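Local atomic coordinates of adenylate cyclase-like protein (Chlamydia trachomatis, PDB entry 3GQS), a protein that is of unsettled function; this piece of a larger, predicted membrane protein is its forkhead-associated (FHA) domain, a fold that in many relatives recognises phosphothreonine. Residues S3-L7 and E18-D22; G70-R76 and N87-L92. All coordinates share one frame; numbering follows the deposited sequence. Where two conformers were deposited one is given.

Overall arrangement
Both contacts pair antiparallel strands of one six-stranded sheet, and they come in series along the chain: interaction 1 (3-7 with 18-22) closes before interaction 2 (70-76 with 87-92) opens. Their centres are about 17 Å apart and their nearest atoms about 7 Å, so they do not touch. Strand 95-102 runs between them, bonded to strand 4-9 of the first contact and to strand 90-92 of the second. Strand 18-21 forms one outer edge of the sheet, while 72-73 lies next to the other edge strand, 76-77. Apolar side chains from both contacts meet the second sheet, as expected for the beta sandwich of an FHA domain.

Interaction 1: residues S3-L7 and E18-D22; sequences SRFLL and EFHLD
The guanidinium group of Arg4 lies flat over one face of the His20 ring, with centres 4.0 Å apart and planes inclined by only 21°. Two flat polar groups suit this sheet edge, probably keeping their rims within reach of water while stacked. Arg4 CG, anti to the backbone N (chi1 -170°), also approaches His20 NE2, at 3.9 Å. At the rim of that ring, in its plane, sits the carbonyl oxygen of Phe5, 3.3 Å from His20 CD2. A water accepts a hydrogen bond from Phe5 N and donates one to Leu21 O; its link to His20 NE2 is weak. On the face of the sheet that carries His20, Leu6 reaches obliquely over the Glu18 chain, CD2 coming within 3.7 Å of Glu18 CG, so one methylene of this exposed residue provides the apolar contact.

Strands 4-9 and 18-21 form a beta hairpin at the edge of the FHA sandwich. Leu7 and Phe19 make a hydrogen-bonded pair (Leu7 N to Phe19 O 2.8 Å, Phe19 N to Leu7 O 3.1 Å), and a further bond runs from Leu21 N to Phe5 O (3.0 Å). The other face carries Phe5, Leu7, Phe19 and Leu21. Here Leu7 CB packs against Leu21 CD1 at 3.7 Å, and both leucines suit a buried place, since they also touch Ile38 and Ile52 of the second sheet. Phe5 turns off to Leu99 of strand 95-102.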
loop_
_atom_site.group_PDB
_atom_site.type_symbol
_atom_site.label_atom_id
_atom_site.label_comp_id
_atom_site.label_asym_id
_atom_site.label_seq_id
_atom_site.Cartn_x
_atom_site.Cartn_y
_atom_site.Cartn_z
ATOM N N SER A 3 -0.403 -6.978 -17.430
ATOM C CA SER A 3 0.724 -6.142 -16.862
ATOM C C SER A 3 1.046 -6.471 -15.379
ATOM O O SER A 3 0.210 -6.960 -14.644
ATOM C CB SER A 3 0.439 -4.650 -17.051
ATOM O OG SER A 3 -0.397 -4.126 -16.030
ATOM N N ARG A 4 2.264 -6.142 -14.971
ATOM C CA ARG A 4 2.888 -6.627 -13.719
ATOM C C ARG A 4 3.150 -5.511 -12.694
ATOM O O ARG A 4 3.998 -4.653 -12.914
ATOM C CB ARG A 4 4.206 -7.290 -14.112
ATOM C CG ARG A 4 4.901 -8.038 -13.058
ATOM C CD ARG A 4 6.300 -8.432 -13.493
ATOM N NE ARG A 4 6.996 -9.125 -12.413
ATOM C CZ ARG A 4 6.789 -10.393 -12.061
ATOM N NH1 ARG A 4 7.493 -10.901 -11.069
ATOM N NH2 ARG A 4 5.913 -11.172 -12.723
ATOM N N PHE A 5 2.426 -5.528 -11.581
ATOM C CA PHE A 5 2.584 -4.499 -10.531
ATOM C C PHE A 5 3.494 -4.976 -9.412
ATOM O O PHE A 5 3.424 -6.119 -9.008
ATOM C CB PHE A 5 1.261 -4.126 -9.857
ATOM C CG PHE A 5 0.272 -3.426 -10.758
ATOM C CD1 PHE A 5 0.309 -2.037 -10.913
ATOM C CD2 PHE A 5 -0.736 -4.159 -11.420
ATOM C CE1 PHE A 5 -0.630 -1.373 -11.751
ATOM C CE2 PHE A 5 -1.662 -3.520 -12.227
ATOM C CZ PHE A 5 -1.612 -2.118 -12.399
ATOM N N LEU A 6 4.265 -4.047 -8.868
ATOM C CA LEU A 6 5.111 -4.324 -7.705
ATOM C C LEU A 6 4.972 -3.190 -6.712
ATOM O O LEU A 6 4.856 -2.044 -7.092
ATOM C CB LEU A 6 6.594 -4.546 -8.108
ATOM C CG LEU A 6 6.891 -5.844 -8.873
ATOM C CD1 LEU A 6 7.111 -5.569 -10.402
ATOM C CD2 LEU A 6 8.075 -6.590 -8.238
ATOM N N LEU A 7 4.985 -3.511 -5.435
ATOM C CA LEU A 7 4.923 -2.500 -4.437
ATOM C C LEU A 7 6.384 -2.277 -4.009
ATOM O O LEU A 7 7.051 -3.212 -3.593
ATOM C CB LEU A 7 4.035 -2.933 -3.249
ATOM C CG LEU A 7 3.878 -1.880 -2.124
ATOM C CD1 LEU A 7 2.614 -2.002 -1.351
ATOM C CD2 LEU A 7 4.996 -1.961 -1.164
ATOM N N GLU A 18 10.628 -4.942 -2.131
ATOM C CA GLU A 18 9.761 -4.977 -3.343
ATOM C C GLU A 18 9.003 -6.310 -3.528
ATOM O O GLU A 18 9.584 -7.367 -3.489
ATOM C CB GLU A 18 10.584 -4.626 -4.560
ATOM C CG GLU A 18 9.815 -4.365 -5.864
ATOM C CD GLU A 18 10.721 -3.708 -6.921
ATOM O OE1 GLU A 18 11.939 -3.550 -6.614
ATOM O OE2 GLU A 18 10.238 -3.365 -8.035
ATOM N N PHE A 19 7.692 -6.193 -3.733
ATOM C CA PHE A 19 6.764 -7.349 -3.721
ATOM C C PHE A 19 5.790 -7.313 -4.909
ATOM O O PHE A 19 5.098 -6.339 -5.131
ATOM C CB PHE A 19 5.979 -7.390 -2.407
ATOM C CG PHE A 19 5.423 -8.775 -2.044
ATOM C CD1 PHE A 19 6.236 -9.894 -2.053
ATOM C CD2 PHE A 19 4.097 -8.921 -1.664
ATOM C CE1 PHE A 19 5.747 -11.140 -1.705
ATOM C CE2 PHE A 19 3.592 -10.158 -1.315
ATOM C CZ PHE A 19 4.418 -11.275 -1.338
ATOM N N HIS A 20 5.763 -8.396 -5.674
ATOM C CA HIS A 20 4.836 -8.551 -6.810
ATOM C C HIS A 20 3.442 -8.700 -6.257
ATOM O O HIS A 20 3.204 -9.522 -5.418
ATOM C CB HIS A 20 5.216 -9.773 -7.616
ATOM C CG HIS A 20 4.287 -10.103 -8.732
ATOM N ND1 HIS A 20 4.090 -11.402 -9.155
ATOM C CD2 HIS A 20 3.550 -9.324 -9.558
ATOM C CE1 HIS A 20 3.254 -11.411 -10.180
ATOM N NE2 HIS A 20 2.915 -10.165 -10.453
ATOM N N LEU A 21 2.570 -7.815 -6.675
ATOM C CA LEU A 21 1.186 -7.807 -6.231
ATOM C C LEU A 21 0.364 -8.400 -7.403
ATOM O O LEU A 21 0.300 -7.841 -8.503
ATOM C CB LEU A 21 0.726 -6.383 -5.883
ATOM C CG LEU A 21 1.460 -5.658 -4.732
ATOM C CD1 LEU A 21 0.830 -4.292 -4.484
ATOM C CD2 LEU A 21 1.490 -6.456 -3.481
ATOM N N ASP A 22 -0.228 -9.538 -7.140
ATOM C CA ASP A 22 -0.862 -10.404 -8.220
ATOM C C ASP A 22 -2.174 -9.820 -8.657
ATOM O O ASP A 22 -2.899 -9.222 -7.848
ATOM C CB ASP A 22 -1.085 -11.826 -7.707
ATOM C CG ASP A 22 0.205 -12.644 -7.604
ATOM O OD1 ASP A 22 1.135 -12.385 -8.379
ATOM O OD2 ASP A 22 0.307 -13.593 -6.779
HETATM O O HOH W 1 0.404 -7.984 -11.280
#

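Interaction 2: residues G70-R76 and N87-L92; sequences GVIVEGR and NQVVAL
Ile72 and Ala91 face each other as a hydrogen-bonded antiparallel pair, Ile72 N to Ala91 O measuring 3.1 Å and Ala91 N to Ile72 O 2.7 Å. Glu74 N continues the pairing to Val89 O. The Glu74 carboxylate adds a bond: a bend at chi2 (-100°) brings OE2 to Val89 N, 3.1 Å away, through its anti lone pair. A water within hydrogen-bonding distance of Gly70 O and Ala91 O can link the segments beyond the last direct bond; Gly70 O also accepts from His49 NE2.

Ile72 CB meets Ala91 CB at 3.8 Å, an ordinary van der Waals contact of methyl and branched carbon. Among the buried side chains, Val71 CG2 touches Leu92 CD2 at 3.6 Å, the two side by side and pointing the same way, while Val73 CG2 meets Val90 CG2 toward the second sheet. Gln88 lays its methylenes across Glu74 CG, and its OE1 is bonded to Ser85 N.

A type I' turn from Val73 to Arg76, its central Glu74 and Gly75 both at positive phi, leads into strand 76-77. In the six-stranded sheet of the FHA sandwich, strand 90-92 is flanked by 72-73 and 95-102; Val71 and Val90 reach Ile62 of strand 60-64 opposite.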
loop_
_atom_site.group_PDB
_atom_site.type_symbol
_atom_site.label_atom_id
_atom_site.label_comp_id
_atom_site.label_asym_id
_atom_site.label_seq_id
_atom_site.Cartn_x
_atom_site.Cartn_y
_atom_site.Cartn_z
ATOM N N GLY A 70 -3.940 7.449 8.896
ATOM C CA GLY A 70 -4.576 7.660 7.599
ATOM C C GLY A 70 -3.723 7.145 6.468
ATOM O O GLY A 70 -2.615 6.658 6.661
ATOM N N VAL A 71 -4.264 7.245 5.271
ATOM C CA VAL A 71 -3.577 6.821 4.053
ATOM C C VAL A 71 -3.516 8.032 3.138
ATOM O O VAL A 71 -4.556 8.579 2.766
ATOM C CB VAL A 71 -4.297 5.655 3.367
ATOM C CG1 VAL A 71 -3.675 5.408 1.987
ATOM C CG2 VAL A 71 -4.231 4.393 4.225
ATOM N N ILE A 72 -2.295 8.476 2.845
ATOM C CA ILE A 72 -2.042 9.699 2.062
ATOM C C ILE A 72 -1.525 9.297 0.702
ATOM O O ILE A 72 -0.529 8.576 0.606
ATOM C CB ILE A 72 -0.957 10.629 2.685
ATOM C CG1 ILE A 72 -1.413 11.185 4.031
ATOM C CG2 ILE A 72 -0.616 11.812 1.734
ATOM C CD1 ILE A 72 -0.776 12.525 4.359
ATOM N N VAL A 73 -2.222 9.739 -0.348
ATOM C CA VAL A 73 -1.741 9.529 -1.719
ATOM C C VAL A 73 -1.399 10.914 -2.299
ATOM O O VAL A 73 -2.215 11.850 -2.290
ATOM C CB VAL A 73 -2.742 8.709 -2.625
ATOM C CG1 VAL A 73 -2.098 8.383 -3.991
ATOM C CG2 VAL A 73 -3.151 7.412 -1.945
ATOM N N GLU A 74 -0.163 11.044 -2.755
ATOM C CA GLU A 74 0.315 12.277 -3.412
ATOM C C GLU A 74 -0.219 13.496 -2.690
ATOM O O GLU A 74 -0.899 14.359 -3.286
ATOM C CB GLU A 74 -0.165 12.301 -4.859
ATOM C CG GLU A 74 0.333 11.157 -5.721
ATOM C CD GLU A 74 1.505 11.543 -6.598
ATOM O OE1 GLU A 74 1.377 12.548 -7.292
ATOM O OE2 GLU A 74 2.542 10.844 -6.594
ATOM N N GLY A 75 0.023 13.540 -1.390
ATOM C CA GLY A 75 -0.401 14.700 -0.589
ATOM C C GLY A 75 -1.847 14.800 -0.134
ATOM O O GLY A 75 -2.196 15.777 0.514
ATOM N N ARG A 76 -2.701 13.831 -0.450
ATOM C CA ARG A 76 -4.112 13.907 0.001
ATOM C C ARG A 76 -4.556 12.675 0.797
ATOM O O ARG A 76 -4.312 11.552 0.394
ATOM C CB ARG A 76 -5.065 14.199 -1.168
ATOM C CG ARG A 76 -5.638 12.990 -1.864
ATOM C CD ARG A 76 -6.106 13.274 -3.299
ATOM N NE ARG A 76 -5.922 12.038 -4.082
ATOM C CZ ARG A 76 -4.863 11.749 -4.849
ATOM N NH1 ARG A 76 -4.814 10.578 -5.473
ATOM N NH2 ARG A 76 -3.860 12.617 -5.024
ATOM N N ASN A 87 3.138 4.681 -10.129
ATOM C CA ASN A 87 4.067 5.811 -9.911
ATOM C C ASN A 87 3.576 6.871 -8.917
ATOM O O ASN A 87 4.160 7.933 -8.826
ATOM C CB ASN A 87 4.466 6.499 -11.245
ATOM C CG ASN A 87 4.902 5.520 -12.330
ATOM O OD1 ASN A 87 4.807 5.835 -13.515
ATOM N ND2 ASN A 87 5.372 4.356 -11.947
ATOM N N GLN A 88 2.517 6.572 -8.169
ATOM C CA GLN A 88 1.956 7.509 -7.180
ATOM C C GLN A 88 2.467 7.211 -5.750
ATOM O O GLN A 88 2.202 6.163 -5.226
ATOM C CB GLN A 88 0.415 7.409 -7.168
ATOM C CG GLN A 88 -0.331 8.134 -8.284
ATOM C CD GLN A 88 -1.847 8.146 -8.045
ATOM O OE1 GLN A 88 -2.472 7.097 -7.852
ATOM N NE2 GLN A 88 -2.443 9.334 -8.047
ATOM N N VAL A 89 3.188 8.142 -5.122
ATOM C CA VAL A 89 3.642 7.957 -3.729
ATOM C C VAL A 89 2.451 7.855 -2.731
ATOM O O VAL A 89 1.580 8.705 -2.687
ATOM C CB VAL A 89 4.623 9.058 -3.247
ATOM C CG1 VAL A 89 5.111 8.757 -1.830
ATOM C CG2 VAL A 89 5.837 9.204 -4.222
ATOM N N VAL A 90 2.436 6.764 -1.981
ATOM C CA VAL A 90 1.557 6.554 -0.833
ATOM C C VAL A 90 2.355 6.656 0.484
ATOM O O VAL A 90 3.358 5.971 0.658
ATOM C CB VAL A 90 0.873 5.158 -0.850
ATOM C CG1 VAL A 90 -0.067 5.048 0.337
ATOM C CG2 VAL A 90 0.095 4.925 -2.187
ATOM N N ALA A 91 1.868 7.496 1.390
ATOM C CA ALA A 91 2.417 7.656 2.741
ATOM C C ALA A 91 1.516 6.938 3.800
ATOM O O ALA A 91 0.325 7.216 3.910
ATOM C CB ALA A 91 2.526 9.142 3.079
ATOM N N LEU A 92 2.144 6.040 4.553
ATOM C CA LEU A 92 1.540 5.374 5.724
ATOM C C LEU A 92 2.435 5.653 6.914
ATOM O O LEU A 92 3.490 5.072 7.017
ATOM C CB LEU A 92 1.448 3.857 5.532
ATOM C CG LEU A 92 0.705 3.336 4.291
ATOM C CD1 LEU A 92 0.561 1.805 4.399
ATOM C CD2 LEU A 92 -0.612 4.062 4.151
HETATM O O HOH W 2 -0.478 8.362 6.385
#